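Local coordinates for protein pseudoaglycone deacetylase Dbv21 (Actinoplanes teichomyceticus, PDB 3DFI) that removes an acetyl group from the pseudoaglycone precursor of the glycopeptide antibiotic A40926, probably with the help of its bound zinc ion, at residues 27-30 with 31-35; 138-141 with 142-146; 163-166 with 167-171; 212-215 with 216-220; 241-244 with 245-248. All blocks are in the same frame, centred on the assembly; numbering follows the deposited sequence.

Contact 1. Residues 27-30 with 31-35; sequences SLAQ and AEQDG
Ser27 O accepts the N-H of Ala31 at 2.8 Å, and the CB of Ala31 packs against the same oxygen at 3.4 Å from Ser27 O. Three more backbone bonds follow, each from an N-H to the carbonyl four residues back. Glu32 N gives to Leu28 O at 3.0 Å, and Gln33 N to Ala29 O at 2.9 Å. The last, Asp34 N to Gln30 O, is also 2.9 Å long but more bent, 136° at the hydrogen. These bonds satisfy the carbonyls of all four residues from Ser27 to Gln30. Gly35 has a positive phi (106°), and its N turns back to the last turn, with Gly35 N 3.1 Å from Glu32 O. This is a Schellman motif. It lies at the C-terminal end of the crossover helix of the beta-alpha-beta unit between strands 9-14 and 37-42. Leu28 and Ala31 face the second of these strands and touch Val38. The side chains of Gln30, Gln33 and Asp34 gather on another side of the last turn. Gln33 CG, set beside its own backbone N (chi1 -70°), packs on Ala29 O at 3.2 Å. The chains of Gln30 and Gln33 cross nearly at a right angle. Asp34 OD2 forms a salt bridge with Arg7, and Glu32 OE2 forms one with Arg218. Ser27 OG is hydrogen-bonded to Ser209 OG and Glu259 OE1.

Contact 2. Residues 138-141 with 142-146; sequences ESMI and AECDP
Met140 folds its side chain forward along the helix to meet Glu143 and Cys144. Its CG lies opposite the backbone N (chi1 -159°), and the chain then bends at both chi2 and chi3. These bends bring Met140 CE to 3.4 Å from Cys144 SG. The same methyl, Met140 CE, lies 3.2 Å from Glu143 OE1, a close van der Waals approach. Glu143 passes Met140 at a slant. Cys144 CB is 3.4 Å from Met140 O. Ile141 works on another side. Its chi1 of -65° turns CG2 toward the carbonyl side, where Ile141 CG2 packs on Pro146 CD at 3.9 Å. The two side chains cross at about a right angle. Pro146 CD also sits 3.3 Å from Ile141 O. That oxygen, Ile141 O, accepts the last helical bond, from Asp145 N at 2.9 Å. Met140, Ile141 and Pro146 all touch Leu11 of strand 9-14, while Glu138 pairs with Arg134 one turn back. Asp145 leaves the helix with positive phi (43°), and Pro146 follows. The arrangement is a helix C-terminus, at which helix 126-144 packs on the sheet of the alpha/beta domain and the chain turns toward strand 148-152.

Contact 3. Residues 163-166 with 167-171; sequences ATRD and ATLLA
Ala167 begins the second segment: Ala167 N gives to Ala163 O at 3.0 Å, with its CB packed against the same carbonyl. Thr168 makes a double attachment. Thr168 N bonds to Thr164 O at 2.9 Å and Thr168 OG1 to the same oxygen at 2.7 Å. The two donors come from opposite faces of the carbonyl plane, with the hydroxyl 41° out of it. A chi1 of -53° puts OG1 beside the backbone N, where it can reach back one turn. Thr164 lies alongside, pointing the same way, and its own OG1 bonds to Asp160 O. Leu169 N gives to Arg165 O at 2.9 Å. Leu169 CD1 packs on Arg165 CG at 3.9 Å as the two chains run side by side. Beyond that point Arg165 bends at chi3 into a side-on salt bridge to Asp166 OD1, through Arg165 NE at 2.9 Å and NH2 at 3.0 Å. The carboxylate oxygen lies in the guanidinium plane. Arg165 NH2 also reaches Glu196 O. Leu170 N makes a longer bond to Asp166 O, 3.3 Å, and Ala171 N bonds to Ala167 O. This is the buried helix of a beta-alpha-beta crossover between strands 148-152 and 179-182; His161, in its first turn, is a zinc ligand.

Contact 4. Residues 212-215 with 216-220; sequences DEEA and RTRKF
Asp212 is the N-cap of helix 213-223, and its carbonyl meets Arg216. Asp212 OD2 accepts from Ala215 N at 3.0 Å, nearly in line with its C-O bond, a capping bond that satisfies an amide of the first turn. A chi1 of 65° swings the carboxylate over that amide. Asp212 O takes the N-H of Arg216 in a weak bond, 3.4 Å from Arg216 N, the first helical bond across the two segments. Glu213 comes next. Its carbonyl receives the following turn, with Thr217 N 3.0 Å from Glu213 O. Glu214 has the main side-chain meeting. Its chain runs alongside that of Arg218, pointing the same way, and Glu214 OE2 rests 3.4 Å from Arg218 CD. This oxygen, Glu214 OE2, is 4.4 Å from Arg218 NE and well out of the guanidinium plane, so no N-H aims at it. Any attraction is probably electrostatic, without a directed bond. Arg218 instead uses its N-H groups on Gln85 O and, in a salt bridge, on Glu32 of helix 19-33. Glu214 O accepts Arg218 N at 2.8 Å. Ala215, buried against Gln30 of the same neighbouring helix, ends the first segment. Its carbonyl binds Lys219 N, whose long extended chain carries NZ to Glu259, Tyr257 and Leu22 O. Within the second segment, Phe220 CE1 lies 3.6 Å above one face of the Arg216 guanidinium, offset toward its rim.

Contact 5. Residues 241-244 with 245-248; sequences FAKL and DEHA
Lys243 and Glu246 meet across one turn of helix 240-251, a partly buried alpha-helix packed beside helix 213-223. The two side chains pass each other at an angle. Glu246 OE1 comes 3.9 Å from Lys243 CD and 4.0 Å from Lys243 NZ. That is too far for a salt bridge, but the opposite charges should still attract. Lys243 bends at chi2 (79°), which turns its outer chain toward the side where Glu246 stretches out. Behind them the backbone is regular helix. Glu246 N gives to Ala242 O at 2.8 Å, and His247 N gives to Lys243 O at the same length. Asp245 N gives to Phe241 O, and Ala248 N gives to Leu244 O at 3.0 Å, with an almost straight N-H line of 175°. All four bonds are ordinary helical ones, each spanning four residues. Further out, Lys243 lies against Ala189 and Tyr190 of helix 187-190, and His247 NE2 bonds to Gln183 OE1. Phe241 meets the ring of Phe220 with the planes at about 40°, while Leu244 packs on Met223. Asp245 joins the two helices by a salt bridge from OD2 to Arg216 NH1. Nearer its own backbone, Asp245 leans back over the preceding turn, and Asp245 CB lies 3.5 Å from Ala242 O.

How the contacts relate
All five contacts are local, one helical turn meeting the next, but their settings differ. Contact 3 is the most buried. It lies near the zinc, and its polar groups are met within the helix and by nearby loops. The other four are only partly buried. Contacts 1 and 2 are both helix ends with a positive phi, the first at a glycine and the second followed by proline. Contact 4 is a helix start, and contact 5 lies wholly within a helix. Contacts 1, 4 and 5 form one chain of neighbours: salt bridges tie contact 4 to each of the others. Contacts 2 and 3 touch by packing alone, chiefly Glu138 on Ala171.

Contact 1. Residues 27-30 with 31-35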
loop_
_atom_site.group_PDB
_atom_site.type_symbol
_atom_site.label_atom_id
_atom_site.label_comp_id
_atom_site.label_asym_id
_atom_site.label_seq_id
_atom_site.Cartn_x
_atom_site.Cartn_y
_atom_site.Cartn_z
ATOM N N SER A 27 7.912 -7.823 -4.246
ATOM C CA SER A 27 7.062 -8.971 -4.625
ATOM C C SER A 27 6.260 -8.637 -5.890
ATOM O O SER A 27 6.040 -9.494 -6.743
ATOM C CB SER A 27 6.088 -9.332 -3.510
ATOM O OG SER A 27 6.767 -9.784 -2.354
ATOM N N LEU A 28 5.858 -7.378 -6.020
ATOM C CA LEU A 28 5.151 -6.946 -7.223
ATOM C C LEU A 28 6.073 -6.987 -8.433
ATOM O O LEU A 28 5.687 -7.522 -9.485
ATOM C CB LEU A 28 4.539 -5.551 -7.048
ATOM C CG LEU A 28 3.427 -5.411 -5.994
ATOM C CD1 LEU A 28 2.905 -3.956 -5.951
ATOM C CD2 LEU A 28 2.299 -6.362 -6.231
ATOM N N ALA A 29 7.275 -6.422 -8.274
ATOM C CA ALA A 29 8.329 -6.473 -9.290
ATOM C C ALA A 29 8.642 -7.913 -9.678
ATOM O O ALA A 29 8.797 -8.224 -10.868
ATOM C CB ALA A 29 9.574 -5.802 -8.779
ATOM N N GLN A 30 8.765 -8.783 -8.672
ATOM C CA GLN A 30 9.067 -10.208 -8.911
ATOM C C GLN A 30 7.921 -10.910 -9.638
ATOM O O GLN A 30 8.162 -11.810 -10.463
ATOM C CB GLN A 30 9.352 -10.948 -7.601
ATOM C CG GLN A 30 9.789 -12.412 -7.791
ATOM C CD GLN A 30 11.192 -12.524 -8.361
ATOM O OE1 GLN A 30 11.394 -13.067 -9.451
ATOM N NE2 GLN A 30 12.169 -11.996 -7.634
ATOM N N ALA A 31 6.682 -10.524 -9.320
ATOM C CA ALA A 31 5.522 -11.096 -10.023
ATOM C C ALA A 31 5.567 -10.723 -11.499
ATOM O O ALA A 31 5.337 -11.563 -12.350
ATOM C CB ALA A 31 4.206 -10.649 -9.387
ATOM N N GLU A 32 5.902 -9.462 -11.788
ATOM C CA GLU A 32 6.013 -8.993 -13.168
ATOM C C GLU A 32 7.181 -9.660 -13.925
ATOM O O GLU A 32 7.035 -10.063 -15.090
ATOM C CB GLU A 32 6.098 -7.462 -13.210
ATOM C CG GLU A 32 5.924 -6.862 -14.601
ATOM C CD GLU A 32 7.253 -6.505 -15.279
ATOM O OE1 GLU A 32 7.219 -5.761 -16.290
ATOM O OE2 GLU A 32 8.328 -6.947 -14.809
ATOM N N GLN A 33 8.323 -9.790 -13.248
ATOM C CA GLN A 33 9.487 -10.497 -13.800
ATOM C C GLN A 33 9.155 -11.959 -14.089
ATOM O O GLN A 33 9.701 -12.543 -15.029
ATOM C CB GLN A 33 10.679 -10.434 -12.845
ATOM C CG GLN A 33 11.329 -9.066 -12.706
ATOM C CD GLN A 33 12.105 -8.916 -11.404
ATOM O OE1 GLN A 33 12.603 -9.896 -10.836
ATOM N NE2 GLN A 33 12.209 -7.684 -10.925
ATOM N N ASP A 34 8.267 -12.538 -13.277
ATOM C CA ASP A 34 7.845 -13.937 -13.425
ATOM C C ASP A 34 6.764 -14.128 -14.497
ATOM O O ASP A 34 6.388 -15.252 -14.799
ATOM C CB ASP A 34 7.361 -14.527 -12.083
ATOM C CG ASP A 34 8.498 -14.781 -11.088
ATOM O OD1 ASP A 34 9.674 -14.843 -11.499
ATOM O OD2 ASP A 34 8.211 -14.921 -9.880
ATOM N N GLY A 35 6.254 -13.026 -15.045
ATOM C CA GLY A 35 5.303 -13.067 -16.155
ATOM C C GLY A 35 3.867 -12.738 -15.787
ATOM O O GLY A 35 2.962 -12.842 -16.630
#

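Contact 2. Residues 138-141 with 142-146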
loop_
_atom_site.group_PDB
_atom_site.type_symbol
_atom_site.label_atom_id
_atom_site.label_comp_id
_atom_site.label_asym_id
_atom_site.label_seq_id
_atom_site.Cartn_x
_atom_site.Cartn_y
_atom_site.Cartn_z
ATOM N N GLU A 138 -15.045 -3.349 -5.289
ATOM C CA GLU A 138 -15.788 -4.337 -6.065
ATOM C C GLU A 138 -15.767 -3.985 -7.557
ATOM O O GLU A 138 -15.533 -4.853 -8.393
ATOM C CB GLU A 138 -17.226 -4.536 -5.534
ATOM C CG GLU A 138 -17.205 -5.165 -4.113
ATOM C CD GLU A 138 -18.544 -5.608 -3.569
ATOM O OE1 GLU A 138 -19.555 -5.488 -4.282
ATOM O OE2 GLU A 138 -18.580 -6.105 -2.413
ATOM N N SER A 139 -16.006 -2.720 -7.890
ATOM C CA SER A 139 -15.981 -2.270 -9.289
ATOM C C SER A 139 -14.596 -2.520 -9.898
ATOM O O SER A 139 -14.493 -2.994 -11.026
ATOM C CB SER A 139 -16.332 -0.781 -9.388
ATOM O OG SER A 139 -17.648 -0.554 -8.941
ATOM N N MET A 140 -13.543 -2.231 -9.137
ATOM C CA MET A 140 -12.174 -2.500 -9.585
ATOM C C MET A 140 -11.869 -4.008 -9.806
ATOM O O MET A 140 -11.241 -4.382 -10.804
ATOM C CB MET A 140 -11.148 -1.830 -8.654
ATOM C CG MET A 140 -9.765 -1.624 -9.274
ATOM S SD MET A 140 -9.724 -0.312 -10.558
ATOM C CE MET A 140 -10.079 -1.143 -12.068
ATOM N N ILE A 141 -12.346 -4.866 -8.903
ATOM C CA ILE A 141 -12.213 -6.327 -9.067
ATOM C C ILE A 141 -12.915 -6.848 -10.327
ATOM O O ILE A 141 -12.335 -7.613 -11.094
ATOM C CB ILE A 141 -12.720 -7.078 -7.820
ATOM C CG1 ILE A 141 -11.816 -6.754 -6.616
ATOM C CG2 ILE A 141 -12.856 -8.606 -8.105
ATOM C CD1 ILE A 141 -12.317 -7.284 -5.292
ATOM N N ALA A 142 -14.159 -6.429 -10.539
ATOM C CA ALA A 142 -14.896 -6.818 -11.725
ATOM C C ALA A 142 -14.106 -6.424 -12.974
ATOM O O ALA A 142 -13.972 -7.199 -13.916
ATOM C CB ALA A 142 -16.269 -6.159 -11.721
ATOM N N GLU A 143 -13.551 -5.219 -12.955
ATOM C CA GLU A 143 -12.832 -4.688 -14.099
ATOM C C GLU A 143 -11.477 -5.377 -14.353
ATOM O O GLU A 143 -11.135 -5.656 -15.505
ATOM C CB GLU A 143 -12.627 -3.185 -13.917
ATOM C CG GLU A 143 -12.309 -2.472 -15.201
ATOM C CD GLU A 143 -12.258 -0.972 -15.016
ATOM O OE1 GLU A 143 -11.129 -0.433 -14.957
ATOM O OE2 GLU A 143 -13.352 -0.354 -14.920
ATOM N N CYS A 144 -10.721 -5.651 -13.289
ATOM C CA CYS A 144 -9.343 -6.156 -13.425
ATOM C C CYS A 144 -9.252 -7.701 -13.415
ATOM O O CYS A 144 -8.203 -8.269 -13.730
ATOM C CB CYS A 144 -8.434 -5.546 -12.336
ATOM S SG CYS A 144 -7.995 -3.771 -12.620
ATOM N N ASP A 145 -10.347 -8.359 -13.039
ATOM C CA ASP A 145 -10.445 -9.840 -12.937
ATOM C C ASP A 145 -9.205 -10.521 -12.285
ATOM O O ASP A 145 -8.604 -11.428 -12.863
ATOM C CB ASP A 145 -10.821 -10.451 -14.312
ATOM C CG ASP A 145 -11.208 -11.930 -14.237
ATOM O OD1 ASP A 145 -11.539 -12.450 -13.146
ATOM O OD2 ASP A 145 -11.203 -12.588 -15.306
ATOM N N PRO A 146 -8.841 -10.100 -11.061
ATOM C CA PRO A 146 -7.599 -10.579 -10.449
ATOM C C PRO A 146 -7.707 -12.035 -9.991
ATOM O O PRO A 146 -8.816 -12.513 -9.744
ATOM C CB PRO A 146 -7.466 -9.686 -9.217
ATOM C CG PRO A 146 -8.867 -9.394 -8.836
ATOM C CD PRO A 146 -9.582 -9.206 -10.149
#

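Contact 3. Residues 163-166 with 167-171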
loop_
_atom_site.group_PDB
_atom_site.type_symbol
_atom_site.label_atom_id
_atom_site.label_comp_id
_atom_site.label_asym_id
_atom_site.label_seq_id
_atom_site.Cartn_x
_atom_site.Cartn_y
_atom_site.Cartn_z
ATOM N N ALA A 163 -9.543 1.577 7.209
ATOM C CA ALA A 163 -10.707 1.652 6.317
ATOM C C ALA A 163 -10.452 0.870 5.018
ATOM O O ALA A 163 -11.316 0.095 4.594
ATOM C CB ALA A 163 -11.072 3.094 6.014
ATOM N N THR A 164 -9.276 1.068 4.405
ATOM C CA THR A 164 -8.925 0.378 3.149
ATOM C C THR A 164 -8.943 -1.168 3.311
ATOM O O THR A 164 -9.559 -1.903 2.510
ATOM C CB THR A 164 -7.576 0.860 2.658
ATOM O OG1 THR A 164 -7.679 2.266 2.380
ATOM C CG2 THR A 164 -7.121 0.088 1.384
ATOM N N ARG A 165 -8.278 -1.632 4.358
ATOM C CA ARG A 165 -8.232 -3.055 4.696
ATOM C C ARG A 165 -9.634 -3.648 4.871
ATOM O O ARG A 165 -9.973 -4.669 4.240
ATOM C CB ARG A 165 -7.397 -3.275 5.979
ATOM C CG ARG A 165 -7.329 -4.736 6.428
ATOM C CD ARG A 165 -6.834 -4.842 7.854
ATOM N NE ARG A 165 -7.844 -4.301 8.766
ATOM C CZ ARG A 165 -7.672 -4.151 10.072
ATOM N NH1 ARG A 165 -6.526 -4.492 10.618
ATOM N NH2 ARG A 165 -8.644 -3.644 10.820
ATOM N N ASP A 166 -10.440 -3.009 5.726
ATOM C CA ASP A 166 -11.765 -3.513 6.067
ATOM C C ASP A 166 -12.671 -3.595 4.827
ATOM O O ASP A 166 -13.394 -4.589 4.620
ATOM C CB ASP A 166 -12.394 -2.662 7.183
ATOM C CG ASP A 166 -11.717 -2.892 8.563
ATOM O OD1 ASP A 166 -10.693 -3.620 8.648
ATOM O OD2 ASP A 166 -12.229 -2.361 9.576
ATOM N N ALA A 167 -12.605 -2.547 4.002
ATOM C CA ALA A 167 -13.369 -2.501 2.756
ATOM C C ALA A 167 -12.905 -3.582 1.772
ATOM O O ALA A 167 -13.737 -4.203 1.120
ATOM C CB ALA A 167 -13.266 -1.098 2.103
ATOM N N THR A 168 -11.582 -3.807 1.704
ATOM C CA THR A 168 -11.002 -4.809 0.812
ATOM C C THR A 168 -11.402 -6.227 1.244
ATOM O O THR A 168 -11.752 -7.066 0.403
ATOM C CB THR A 168 -9.456 -4.695 0.693
ATOM O OG1 THR A 168 -9.069 -3.360 0.331
ATOM C CG2 THR A 168 -8.929 -5.698 -0.362
ATOM N N LEU A 169 -11.418 -6.484 2.549
ATOM C CA LEU A 169 -11.858 -7.807 3.050
ATOM C C LEU A 169 -13.289 -8.157 2.638
ATOM O O LEU A 169 -13.572 -9.280 2.214
ATOM C CB LEU A 169 -11.713 -7.893 4.573
ATOM C CG LEU A 169 -10.264 -7.982 5.084
ATOM C CD1 LEU A 169 -10.166 -7.476 6.522
ATOM C CD2 LEU A 169 -9.749 -9.438 4.988
ATOM N N LEU A 170 -14.190 -7.194 2.778
ATOM C CA LEU A 170 -15.581 -7.345 2.321
ATOM C C LEU A 170 -15.716 -7.537 0.794
ATOM O O LEU A 170 -16.495 -8.377 0.316
ATOM C CB LEU A 170 -16.403 -6.125 2.774
ATOM C CG LEU A 170 -16.760 -6.047 4.262
ATOM C CD1 LEU A 170 -17.196 -4.635 4.632
ATOM C CD2 LEU A 170 -17.834 -7.076 4.643
ATOM N N ALA A 171 -14.968 -6.741 0.037
ATOM C CA ALA A 171 -15.067 -6.759 -1.423
ATOM C C ALA A 171 -14.517 -8.056 -2.032
ATOM O O ALA A 171 -15.163 -8.648 -2.896
ATOM C CB ALA A 171 -14.389 -5.514 -2.041
#

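Contact 4. Residues 212-215 with 216-220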
loop_
_atom_site.group_PDB
_atom_site.type_symbol
_atom_site.label_atom_id
_atom_site.label_comp_id
_atom_site.label_asym_id
_atom_site.label_seq_id
_atom_site.Cartn_x
_atom_site.Cartn_y
_atom_site.Cartn_z
ATOM N N ASP A 212 14.479 -11.975 -5.900
ATOM C CA ASP A 212 15.855 -11.967 -6.379
ATOM C C ASP A 212 16.440 -10.544 -6.295
ATOM O O ASP A 212 15.717 -9.593 -5.960
ATOM C CB ASP A 212 15.953 -12.580 -7.788
ATOM C CG ASP A 212 15.230 -11.764 -8.867
ATOM O OD1 ASP A 212 15.032 -12.315 -9.970
ATOM O OD2 ASP A 212 14.865 -10.595 -8.649
ATOM N N GLU A 213 17.733 -10.384 -6.571
ATOM C CA GLU A 213 18.346 -9.066 -6.385
ATOM C C GLU A 213 17.768 -7.969 -7.274
ATOM O O GLU A 213 17.673 -6.826 -6.847
ATOM C CB GLU A 213 19.884 -9.096 -6.437
ATOM C CG GLU A 213 20.507 -10.188 -7.278
ATOM C CD GLU A 213 21.881 -10.596 -6.765
ATOM O OE1 GLU A 213 22.140 -11.820 -6.638
ATOM O OE2 GLU A 213 22.704 -9.696 -6.477
ATOM N N GLU A 214 17.347 -8.300 -8.488
ATOM C CA GLU A 214 16.793 -7.266 -9.351
ATOM C C GLU A 214 15.426 -6.760 -8.866
ATOM O O GLU A 214 15.132 -5.566 -9.008
ATOM C CB GLU A 214 16.779 -7.686 -10.828
ATOM C CG GLU A 214 15.416 -8.011 -11.417
ATOM C CD GLU A 214 15.314 -7.669 -12.899
ATOM O OE1 GLU A 214 15.313 -8.604 -13.735
ATOM O OE2 GLU A 214 15.238 -6.467 -13.228
ATOM N N ALA A 215 14.613 -7.643 -8.273
ATOM C CA ALA A 215 13.317 -7.227 -7.739
ATOM C C ALA A 215 13.500 -6.229 -6.590
ATOM O O ALA A 215 12.772 -5.239 -6.507
ATOM C CB ALA A 215 12.488 -8.427 -7.297
ATOM N N ARG A 216 14.498 -6.478 -5.731
ATOM C CA ARG A 216 14.817 -5.562 -4.624
ATOM C C ARG A 216 15.371 -4.234 -5.147
ATOM O O ARG A 216 15.003 -3.165 -4.659
ATOM C CB ARG A 216 15.807 -6.221 -3.655
ATOM C CG ARG A 216 16.443 -5.292 -2.624
ATOM C CD ARG A 216 17.767 -5.880 -2.172
ATOM N NE ARG A 216 18.651 -4.944 -1.475
ATOM C CZ ARG A 216 19.314 -3.929 -2.032
ATOM N NH1 ARG A 216 20.099 -3.176 -1.272
ATOM N NH2 ARG A 216 19.187 -3.639 -3.327
ATOM N N THR A 217 16.262 -4.315 -6.132
ATOM C CA THR A 217 16.807 -3.130 -6.803
ATOM C C THR A 217 15.673 -2.308 -7.433
ATOM O O THR A 217 15.609 -1.078 -7.263
ATOM C CB THR A 217 17.929 -3.528 -7.811
ATOM O OG1 THR A 217 19.060 -4.006 -7.076
ATOM C CG2 THR A 217 18.393 -2.354 -8.664
ATOM N N ARG A 218 14.755 -2.980 -8.120
ATOM C CA ARG A 218 13.612 -2.281 -8.707
ATOM C C ARG A 218 12.689 -1.645 -7.660
ATOM O O ARG A 218 12.193 -0.535 -7.873
ATOM C CB ARG A 218 12.823 -3.187 -9.639
ATOM C CG ARG A 218 13.597 -3.549 -10.907
ATOM C CD ARG A 218 12.816 -4.588 -11.687
ATOM N NE ARG A 218 11.746 -3.953 -12.447
ATOM C CZ ARG A 218 10.689 -4.572 -12.940
ATOM N NH1 ARG A 218 9.803 -3.877 -13.625
ATOM N NH2 ARG A 218 10.511 -5.870 -12.743
ATOM N N LYS A 219 12.470 -2.333 -6.536
ATOM C CA LYS A 219 11.685 -1.747 -5.431
ATOM C C LYS A 219 12.312 -0.415 -4.940
ATOM O O LYS A 219 11.614 0.590 -4.815
ATOM C CB LYS A 219 11.593 -2.722 -4.261
ATOM C CG LYS A 219 10.813 -2.170 -3.073
ATOM C CD LYS A 219 10.910 -3.054 -1.817
ATOM C CE LYS A 219 10.021 -2.476 -0.722
ATOM N NZ LYS A 219 9.682 -3.431 0.386
ATOM N N PHE A 220 13.607 -0.438 -4.625
ATOM C CA PHE A 220 14.273 0.700 -3.998
ATOM C C PHE A 220 14.304 1.893 -4.974
ATOM O O PHE A 220 14.082 3.044 -4.584
ATOM C CB PHE A 220 15.683 0.314 -3.510
ATOM C CG PHE A 220 15.712 -0.507 -2.215
ATOM C CD1 PHE A 220 16.919 -0.691 -1.527
ATOM C CD2 PHE A 220 14.571 -1.084 -1.689
ATOM C CE1 PHE A 220 16.969 -1.441 -0.347
ATOM C CE2 PHE A 220 14.610 -1.856 -0.506
ATOM C CZ PHE A 220 15.791 -2.031 0.160
#

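Contact 5. Residues 241-244 with 245-248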
loop_
_atom_site.group_PDB
_atom_site.type_symbol
_atom_site.label_atom_id
_atom_site.label_comp_id
_atom_site.label_asym_id
_atom_site.label_seq_id
_atom_site.Cartn_x
_atom_site.Cartn_y
_atom_site.Cartn_z
ATOM N N PHE A 241 16.423 2.953 3.429
ATOM C CA PHE A 241 16.835 1.774 2.645
ATOM C C PHE A 241 17.608 0.755 3.478
ATOM O O PHE A 241 17.341 -0.438 3.397
ATOM C CB PHE A 241 17.623 2.182 1.395
ATOM C CG PHE A 241 16.817 3.000 0.417
ATOM C CD1 PHE A 241 17.169 4.310 0.142
ATOM C CD2 PHE A 241 15.701 2.464 -0.211
ATOM C CE1 PHE A 241 16.417 5.081 -0.755
ATOM C CE2 PHE A 241 14.952 3.224 -1.114
ATOM C CZ PHE A 241 15.305 4.532 -1.374
ATOM N N ALA A 242 18.583 1.239 4.254
ATOM C CA ALA A 242 19.270 0.407 5.250
ATOM C C ALA A 242 18.267 -0.257 6.231
ATOM O O ALA A 242 18.306 -1.476 6.452
ATOM C CB ALA A 242 20.307 1.230 5.997
ATOM N N LYS A 243 17.353 0.542 6.783
ATOM C CA LYS A 243 16.362 0.061 7.735
ATOM C C LYS A 243 15.524 -1.075 7.120
ATOM O O LYS A 243 15.282 -2.112 7.768
ATOM C CB LYS A 243 15.471 1.230 8.175
ATOM C CG LYS A 243 14.506 0.938 9.328
ATOM C CD LYS A 243 15.230 0.969 10.694
ATOM C CE LYS A 243 14.276 0.592 11.837
ATOM N NZ LYS A 243 14.975 0.286 13.132
ATOM N N LEU A 244 15.114 -0.892 5.866
ATOM C CA LEU A 244 14.343 -1.900 5.150
ATOM C C LEU A 244 15.136 -3.186 4.904
ATOM O O LEU A 244 14.578 -4.270 5.002
ATOM C CB LEU A 244 13.786 -1.353 3.829
ATOM C CG LEU A 244 12.693 -0.270 3.870
ATOM C CD1 LEU A 244 12.133 -0.000 2.461
ATOM C CD2 LEU A 244 11.541 -0.592 4.835
ATOM N N ASP A 245 16.419 -3.048 4.549
ATOM C CA ASP A 245 17.317 -4.190 4.358
ATOM C C ASP A 245 17.540 -4.955 5.647
ATOM O O ASP A 245 17.610 -6.195 5.648
ATOM C CB ASP A 245 18.690 -3.716 3.847
ATOM C CG ASP A 245 18.747 -3.607 2.339
ATOM O OD1 ASP A 245 17.892 -4.231 1.660
ATOM O OD2 ASP A 245 19.646 -2.909 1.837
ATOM N N GLU A 246 17.696 -4.198 6.734
ATOM C CA GLU A 246 17.886 -4.757 8.072
ATOM C C GLU A 246 16.622 -5.481 8.530
ATOM O O GLU A 246 16.715 -6.583 9.075
ATOM C CB GLU A 246 18.240 -3.659 9.064
ATOM C CG GLU A 246 18.198 -4.093 10.529
ATOM C CD GLU A 246 18.417 -2.934 11.489
ATOM O OE1 GLU A 246 17.861 -1.831 11.251
ATOM O OE2 GLU A 246 19.142 -3.127 12.486
ATOM N N HIS A 247 15.460 -4.854 8.319
ATOM C CA HIS A 247 14.167 -5.466 8.670
ATOM C C HIS A 247 14.007 -6.835 7.997
ATOM O O HIS A 247 13.773 -7.848 8.738
ATOM C CB HIS A 247 12.979 -4.552 8.301
ATOM C CG HIS A 247 11.640 -5.143 8.658
ATOM N ND1 HIS A 247 11.199 -5.254 9.961
ATOM C CD2 HIS A 247 10.659 -5.666 7.882
ATOM C CE1 HIS A 247 10.010 -5.830 9.973
ATOM N NE2 HIS A 247 9.653 -6.078 8.723
ATOM N N ALA A 248 14.155 -6.837 6.588
ATOM C CA ALA A 248 14.119 -8.063 5.790
ATOM C C ALA A 248 15.107 -9.097 6.320
ATOM O O ALA A 248 14.779 -10.289 6.457
ATOM C CB ALA A 248 14.441 -7.736 4.342
#